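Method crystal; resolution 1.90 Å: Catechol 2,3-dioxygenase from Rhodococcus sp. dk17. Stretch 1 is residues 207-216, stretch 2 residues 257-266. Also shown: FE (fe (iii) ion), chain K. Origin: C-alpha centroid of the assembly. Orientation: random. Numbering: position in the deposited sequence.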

ATOM      1  N   ASP C 207     -13.287 -25.206  41.574  1.00 29.98           N
ATOM      2  CA  ASP C 207     -13.023 -26.559  42.077  1.00 29.77           C
ATOM      3  C   ASP C 207     -11.953 -27.308  41.267  1.00 28.81           C
ATOM      4  O   ASP C 207     -11.519 -28.397  41.646  1.00 28.83           O
ATOM      5  CB  ASP C 207     -14.324 -27.371  42.225  1.00 30.57           C
ATOM      6  CG  ASP C 207     -14.976 -27.719  40.891  1.00 31.43           C
ATOM      7  OD1 ASP C 207     -14.549 -27.205  39.835  1.00 31.73           O
ATOM      8  OD2 ASP C 207     -15.942 -28.515  40.914  1.00 33.38           O
ATOM      9  N   LYS C 208     -11.522 -26.706  40.163  1.00 27.53           N
ATOM     10  CA  LYS C 208     -10.434 -27.253  39.354  1.00 26.63           C
ATOM     11  C   LYS C 208      -9.340 -26.196  39.163  1.00 25.56           C
ATOM     12  O   LYS C 208      -9.570 -25.015  39.425  1.00 25.19           O
ATOM     13  CB  LYS C 208     -10.967 -27.766  38.009  1.00 26.65           C
ATOM     14  CG  LYS C 208     -11.808 -29.047  38.125  1.00 27.65           C
ATOM     15  CD  LYS C 208     -12.111 -29.666  36.766  1.00 29.13           C
ATOM     16  CE  LYS C 208     -12.756 -31.054  36.911  1.00 30.62           C
ATOM     17  NZ  LYS C 208     -14.151 -31.003  37.425  1.00 32.38           N
ATOM     18  N   ARG C 209      -8.153 -26.624  38.727  1.00 24.53           N
ATOM     19  CA  ARG C 209      -7.046 -25.700  38.451  1.00 23.35           C
ATOM     20  C   ARG C 209      -7.376 -24.737  37.318  1.00 22.48           C
ATOM     21  O   ARG C 209      -6.856 -23.622  37.271  1.00 22.42           O
ATOM     22  CB  ARG C 209      -5.773 -26.459  38.078  1.00 23.05           C
ATOM     23  CG  ARG C 209      -4.996 -27.027  39.247  1.00 24.23           C
ATOM     24  CD  ARG C 209      -3.780 -27.787  38.737  1.00 24.31           C
ATOM     25  NE  ARG C 209      -2.959 -28.286  39.839  1.00 25.70           N
ATOM     26  CZ  ARG C 209      -2.180 -29.359  39.771  1.00 26.02           C
ATOM     27  NH1 ARG C 209      -2.112 -30.071  38.650  1.00 25.67           N
ATOM     28  NH2 ARG C 209      -1.470 -29.727  40.833  1.00 26.63           N
ATOM     29  N   ILE C 210      -8.227 -25.189  36.401  1.00 21.78           N
ATOM     30  CA  ILE C 210      -8.550 -24.435  35.187  1.00 20.85           C
ATOM     31  C   ILE C 210     -10.065 -24.257  35.050  1.00 21.02           C
ATOM     32  O   ILE C 210     -10.842 -25.185  35.325  1.00 20.69           O
ATOM     33  CB  ILE C 210      -7.912 -25.118  33.929  1.00 20.16           C
ATOM     34  CG1 ILE C 210      -8.110 -24.292  32.649  1.00 19.53           C
ATOM     35  CG2 ILE C 210      -8.418 -26.555  33.751  1.00 20.10           C
ATOM     36  CD1 ILE C 210      -7.030 -24.553  31.582  1.00 16.63           C
ATOM     37  N   ASN C 211     -10.482 -23.054  34.661  1.00 20.85           N
ATOM     38  CA  ASN C 211     -11.885 -22.797  34.380  1.00 21.34           C
ATOM     39  C   ASN C 211     -12.185 -22.986  32.900  1.00 21.04           C
ATOM     40  O   ASN C 211     -13.100 -23.724  32.537  1.00 21.20           O
ATOM     41  CB  ASN C 211     -12.304 -21.399  34.825  1.00 21.38           C
ATOM     42  CG  ASN C 211     -13.716 -21.061  34.394  1.00 23.11           C
ATOM     43  OD1 ASN C 211     -14.691 -21.600  34.927  1.00 24.15           O
ATOM     44  ND2 ASN C 211     -13.834 -20.177  33.418  1.00 23.48           N
ATOM     45  N   HIS C 212     -11.418 -22.313  32.051  1.00 20.52           N
ATOM     46  CA  HIS C 212     -11.580 -22.482  30.614  1.00 20.51           C
ATOM     47  C   HIS C 212     -10.301 -22.274  29.816  1.00 19.78           C
ATOM     48  O   HIS C 212      -9.336 -21.693  30.301  1.00 19.50           O
ATOM     49  CB  HIS C 212     -12.729 -21.609  30.068  1.00 20.45           C
ATOM     50  CG  HIS C 212     -12.364 -20.174  29.841  1.00 20.51           C
ATOM     51  ND1 HIS C 212     -12.519 -19.204  30.806  1.00 20.58           N
ATOM     52  CD2 HIS C 212     -11.887 -19.539  28.745  1.00 20.17           C
ATOM     53  CE1 HIS C 212     -12.135 -18.036  30.319  1.00 20.19           C
ATOM     54  NE2 HIS C 212     -11.738 -18.214  29.074  1.00 20.26           N
ATOM     55  N   LEU C 213     -10.351 -22.739  28.595  1.00 19.60           N
ATOM     56  CA  LEU C 213      -9.400 -22.497  27.554  1.00 19.09           C
ATOM     57  C   LEU C 213     -10.147 -21.920  26.369  1.00 18.85           C
ATOM     58  O   LEU C 213     -11.125 -22.433  25.967  1.00 18.75           O
ATOM     59  CB  LEU C 213      -8.691 -23.753  27.117  1.00 19.05           C
ATOM     60  CG  LEU C 213      -7.917 -23.756  25.811  1.00 18.37           C
ATOM     61  CD1 LEU C 213      -6.782 -22.825  25.848  1.00 17.24           C
ATOM     62  CD2 LEU C 213      -7.497 -25.104  25.443  1.00 18.48           C
ATOM     63  N   MET C 214      -9.614 -20.845  25.833  1.00 18.60           N
ATOM     64  CA  MET C 214     -10.129 -20.217  24.646  1.00 18.81           C
ATOM     65  C   MET C 214      -9.198 -20.517  23.472  1.00 18.22           C
ATOM     66  O   MET C 214      -8.057 -20.403  23.597  1.00 17.91           O
ATOM     67  CB  MET C 214     -10.190 -18.738  24.851  1.00 19.51           C
ATOM     68  CG  MET C 214     -10.709 -18.002  23.776  1.00 22.23           C
ATOM     69  SD  MET C 214      -9.701 -17.670  22.331  1.00 22.74           S
ATOM     70  CE  MET C 214     -10.659 -16.658  21.452  1.00 27.36           C
ATOM     71  N   ILE C 215      -9.767 -20.948  22.378  1.00 17.75           N
ATOM     72  CA  ILE C 215      -9.112 -21.252  21.141  1.00 17.47           C
ATOM     73  C   ILE C 215      -9.778 -20.391  20.032  1.00 17.87           C
ATOM     74  O   ILE C 215     -10.960 -20.139  20.052  1.00 18.12           O
ATOM     75  CB  ILE C 215      -9.135 -22.734  20.774  1.00 17.34           C
ATOM     76  CG1 ILE C 215     -10.542 -23.249  20.565  1.00 17.30           C
ATOM     77  CG2 ILE C 215      -8.372 -23.583  21.763  1.00 16.74           C
ATOM     78  CD1 ILE C 215     -10.630 -24.675  20.276  1.00 18.59           C
ATOM     79  N   GLU C 216      -8.967 -19.946  19.095  1.00 18.15           N
ATOM     80  CA  GLU C 216      -9.452 -18.987  18.114  1.00 17.53           C
ATOM     81  C   GLU C 216      -9.295 -19.510  16.693  1.00 17.91           C
ATOM     82  O   GLU C 216      -8.222 -19.985  16.322  1.00 17.45           O
ATOM     83  CB  GLU C 216      -8.706 -17.660  18.294  1.00 17.89           C
ATOM     84  CG  GLU C 216      -9.257 -16.512  17.458  1.00 17.74           C
ATOM     85  CD  GLU C 216      -8.447 -15.249  17.605  1.00 18.43           C
ATOM     86  OE1 GLU C 216      -7.495 -15.232  18.413  1.00 19.42           O
ATOM     87  OE2 GLU C 216      -8.753 -14.271  16.893  1.00 16.63           O
ATOM     88  N   PRO C 257     -14.807 -32.947  27.738  1.00 20.87           N
ATOM     89  CA  PRO C 257     -14.936 -34.268  28.369  1.00 21.35           C
ATOM     90  C   PRO C 257     -14.421 -34.353  29.803  1.00 21.21           C
ATOM     91  O   PRO C 257     -14.701 -35.341  30.480  1.00 22.26           O
ATOM     92  CB  PRO C 257     -14.106 -35.178  27.460  1.00 21.24           C
ATOM     93  CG  PRO C 257     -14.049 -34.471  26.166  1.00 21.13           C
ATOM     94  CD  PRO C 257     -14.001 -33.019  26.511  1.00 20.71           C
ATOM     95  N   SER C 258     -13.686 -33.340  30.262  1.00 20.62           N
ATOM     96  CA  SER C 258     -13.148 -33.337  31.625  1.00 20.57           C
ATOM     97  C   SER C 258     -13.995 -32.525  32.614  1.00 20.61           C
ATOM     98  O   SER C 258     -13.642 -32.406  33.782  1.00 20.75           O
ATOM     99  CB  SER C 258     -11.694 -32.863  31.639  1.00 20.23           C
ATOM    100  OG  SER C 258     -10.836 -33.841  31.067  1.00 19.59           O
ATOM    101  N   GLY C 259     -15.105 -31.972  32.136  1.00 20.60           N
ATOM    102  CA  GLY C 259     -16.044 -31.268  32.997  1.00 20.95           C
ATOM    103  C   GLY C 259     -15.738 -29.798  33.208  1.00 21.03           C
ATOM    104  O   GLY C 259     -16.406 -29.140  34.003  1.00 21.11           O
ATOM    105  N   TRP C 260     -14.716 -29.286  32.520  1.00 20.91           N
ATOM    106  CA  TRP C 260     -14.469 -27.839  32.482  1.00 20.38           C
ATOM    107  C   TRP C 260     -14.770 -27.286  31.084  1.00 20.10           C
ATOM    108  O   TRP C 260     -15.333 -28.004  30.251  1.00 20.29           O
ATOM    109  CB  TRP C 260     -13.068 -27.456  33.012  1.00 20.30           C
ATOM    110  CG  TRP C 260     -11.887 -28.167  32.400  1.00 20.02           C
ATOM    111  CD1 TRP C 260     -11.443 -29.427  32.690  1.00 20.12           C
ATOM    112  CD2 TRP C 260     -10.961 -27.630  31.446  1.00 19.33           C
ATOM    113  NE1 TRP C 260     -10.322 -29.720  31.948  1.00 18.91           N
ATOM    114  CE2 TRP C 260     -10.005 -28.634  31.178  1.00 19.45           C
ATOM    115  CE3 TRP C 260     -10.858 -26.401  30.778  1.00 19.42           C
ATOM    116  CZ2 TRP C 260      -8.952 -28.447  30.268  1.00 18.59           C
ATOM    117  CZ3 TRP C 260      -9.813 -26.219  29.874  1.00 18.97           C
ATOM    118  CH2 TRP C 260      -8.877 -27.237  29.630  1.00 18.22           C
ATOM    119  N   LEU C 261     -14.411 -26.029  30.833  1.00 19.58           N
ATOM    120  CA  LEU C 261     -14.904 -25.324  29.646  1.00 19.39           C
ATOM    121  C   LEU C 261     -13.870 -25.021  28.573  1.00 19.13           C
ATOM    122  O   LEU C 261     -12.745 -24.637  28.870  1.00 19.09           O
ATOM    123  CB  LEU C 261     -15.578 -24.010  30.048  1.00 19.32           C
ATOM    124  CG  LEU C 261     -16.791 -24.069  30.974  1.00 19.56           C
ATOM    125  CD1 LEU C 261     -17.196 -22.658  31.329  1.00 19.94           C
ATOM    126  CD2 LEU C 261     -17.929 -24.784  30.291  1.00 20.71           C
ATOM    127  N   TRP C 262     -14.277 -25.190  27.319  1.00 19.03           N
ATOM    128  CA  TRP C 262     -13.547 -24.617  26.191  1.00 18.76           C
ATOM    129  C   TRP C 262     -14.374 -23.495  25.570  1.00 18.73           C
ATOM    130  O   TRP C 262     -15.603 -23.576  25.511  1.00 18.74           O
ATOM    131  CB  TRP C 262     -13.214 -25.684  25.150  1.00 18.60           C
ATOM    132  CG  TRP C 262     -11.966 -26.453  25.453  1.00 18.05           C
ATOM    133  CD1 TRP C 262     -11.359 -26.593  26.672  1.00 18.72           C
ATOM    134  CD2 TRP C 262     -11.186 -27.222  24.527  1.00 17.27           C
ATOM    135  NE1 TRP C 262     -10.240 -27.382  26.557  1.00 17.64           N
ATOM    136  CE2 TRP C 262     -10.114 -27.787  25.253  1.00 17.00           C
ATOM    137  CE3 TRP C 262     -11.288 -27.486  23.151  1.00 18.27           C
ATOM    138  CZ2 TRP C 262      -9.145 -28.601  24.654  1.00 17.60           C
ATOM    139  CZ3 TRP C 262     -10.321 -28.305  22.552  1.00 17.65           C
ATOM    140  CH2 TRP C 262      -9.263 -28.845  23.306  1.00 16.95           C
ATOM    141  N   GLU C 263     -13.681 -22.462  25.106  1.00 18.89           N
ATOM    142  CA  GLU C 263     -14.310 -21.276  24.562  1.00 18.61           C
ATOM    143  C   GLU C 263     -13.830 -21.048  23.121  1.00 18.37           C
ATOM    144  O   GLU C 263     -12.877 -20.309  22.899  1.00 18.11           O
ATOM    145  CB  GLU C 263     -13.992 -20.071  25.461  1.00 18.78           C
ATOM    146  CG  GLU C 263     -14.700 -18.765  25.090  1.00 19.63           C
ATOM    147  CD  GLU C 263     -13.963 -17.527  25.602  1.00 19.87           C
ATOM    148  OE1 GLU C 263     -13.003 -17.667  26.392  1.00 21.21           O
ATOM    149  OE2 GLU C 263     -14.352 -16.407  25.228  1.00 19.20           O
ATOM    150  N   PRO C 264     -14.484 -21.703  22.139  1.00 18.08           N
ATOM    151  CA  PRO C 264     -14.157 -21.465  20.736  1.00 17.95           C
ATOM    152  C   PRO C 264     -14.508 -20.033  20.353  1.00 17.52           C
ATOM    153  O   PRO C 264     -15.561 -19.530  20.748  1.00 17.33           O
ATOM    154  CB  PRO C 264     -15.067 -22.447  19.991  1.00 17.99           C
ATOM    155  CG  PRO C 264     -15.398 -23.492  21.000  1.00 18.47           C
ATOM    156  CD  PRO C 264     -15.508 -22.753  22.283  1.00 18.28           C
ATOM    157  N   GLY C 265     -13.635 -19.386  19.595  1.00 17.37           N
ATOM    158  CA  GLY C 265     -13.840 -17.980  19.255  1.00 17.82           C
ATOM    159  C   GLY C 265     -13.290 -17.550  17.913  1.00 18.12           C
ATOM    160  O   GLY C 265     -12.677 -18.346  17.195  1.00 18.05           O
ATOM    161  N   TRP C 266     -13.538 -16.283  17.585  1.00 18.00           N
ATOM    162  CA  TRP C 266     -13.122 -15.665  16.331  1.00 18.25           C
ATOM    163  C   TRP C 266     -13.060 -14.148  16.493  1.00 18.88           C
ATOM    164  O   TRP C 266     -13.875 -13.562  17.206  1.00 18.10           O
ATOM    165  CB  TRP C 266     -14.101 -15.999  15.202  1.00 18.28           C
ATOM    166  CG  TRP C 266     -13.826 -15.228  13.937  1.00 18.14           C
ATOM    167  CD1 TRP C 266     -12.935 -15.554  12.964  1.00 17.96           C
ATOM    168  CD2 TRP C 266     -14.434 -13.992  13.530  1.00 18.48           C
ATOM    169  NE1 TRP C 266     -12.948 -14.602  11.966  1.00 17.06           N
ATOM    170  CE2 TRP C 266     -13.859 -13.633  12.288  1.00 18.71           C
ATOM    171  CE3 TRP C 266     -15.404 -13.150  14.096  1.00 19.05           C
ATOM    172  CZ2 TRP C 266     -14.224 -12.474  11.597  1.00 19.98           C
ATOM    173  CZ3 TRP C 266     -15.767 -11.991  13.410  1.00 19.60           C
ATOM    174  CH2 TRP C 266     -15.178 -11.665  12.173  1.00 20.16           C
TER
HETATM  175 FE    FE K1300     -12.141 -16.155  27.906  1.00 36.21          FE

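The two stretches form neighbouring strands that run in the same direction, with 20° between their axes. The register pairs H212 with L261, L213 with W262, M214 with E263, I215 with P264 and E216 with G265. Five backbone hydrogen bonds join the strands in the staggered pattern of a parallel sheet. L261 N donates to N211 O (3.2 Å), and L213 N donates to L261 O (3.1 Å). E263 N to L213 O is shorter, at 2.7 Å. I215 N then donates to E263 O (3.2 Å), and G265 N to I215 O (2.8 Å). The residues of stretch 1 that bond with both N and O are thus L213 and I215. P264 has no amide hydrogen to give, but its position in the register does not require one: the bonds on either side come from E263 and G265. CA-H...O contacts supplement the ladder. The shortest is H212 CA to L261 O, at 3.0 Å.

Side chains alternate between the two faces of the sheet. H212, L261, M214 and E263 lie on one face. L213, W262, I215 and P264 lie on the other.

The first face carries the metal site. H212 NE2 binds FE at 2.4 Å and E263 OE1 binds it at 2.3 Å; one further ligand atom comes from elsewhere in the structure. H212 NE2 and E263 OE1 are 3.0 Å apart. They are not hydrogen-bonded; both are ligands of the same ion. E263 lies two residues beyond L261, the partner of H212, so both side chains fall on the same face and reach the iron. M214 packs beside this pair, with its CB 3.4 Å from E263 OE1. Further along, M214 CE lies 4.1 Å from G265 CA. A CB on G265 would clash with M214 CE, at 2.8 Å.

The contacts on the other face are mainly apolar. L213 CD2 sits over one face of the W262 ring, 4.0 Å from the centroid of its five-membered ring, in a CH-pi contact. I215 CD1 approaches W262 CE3 at 4.1 Å.

Just before the second strand, W260 has the largest area covered by the other stretch, 98 Å². I210 CG2 lies over one face of the W260 indole, 3.7 Å from the centroid of its six-membered ring and 14° off the ring normal. L213 N lies at the ring edge, 3.7 Å from W260 CZ3. K208 extends along the neighbouring loop, where its CE is 3.5 Å from S258 O and its CD is 4.1 Å from W260 CD1.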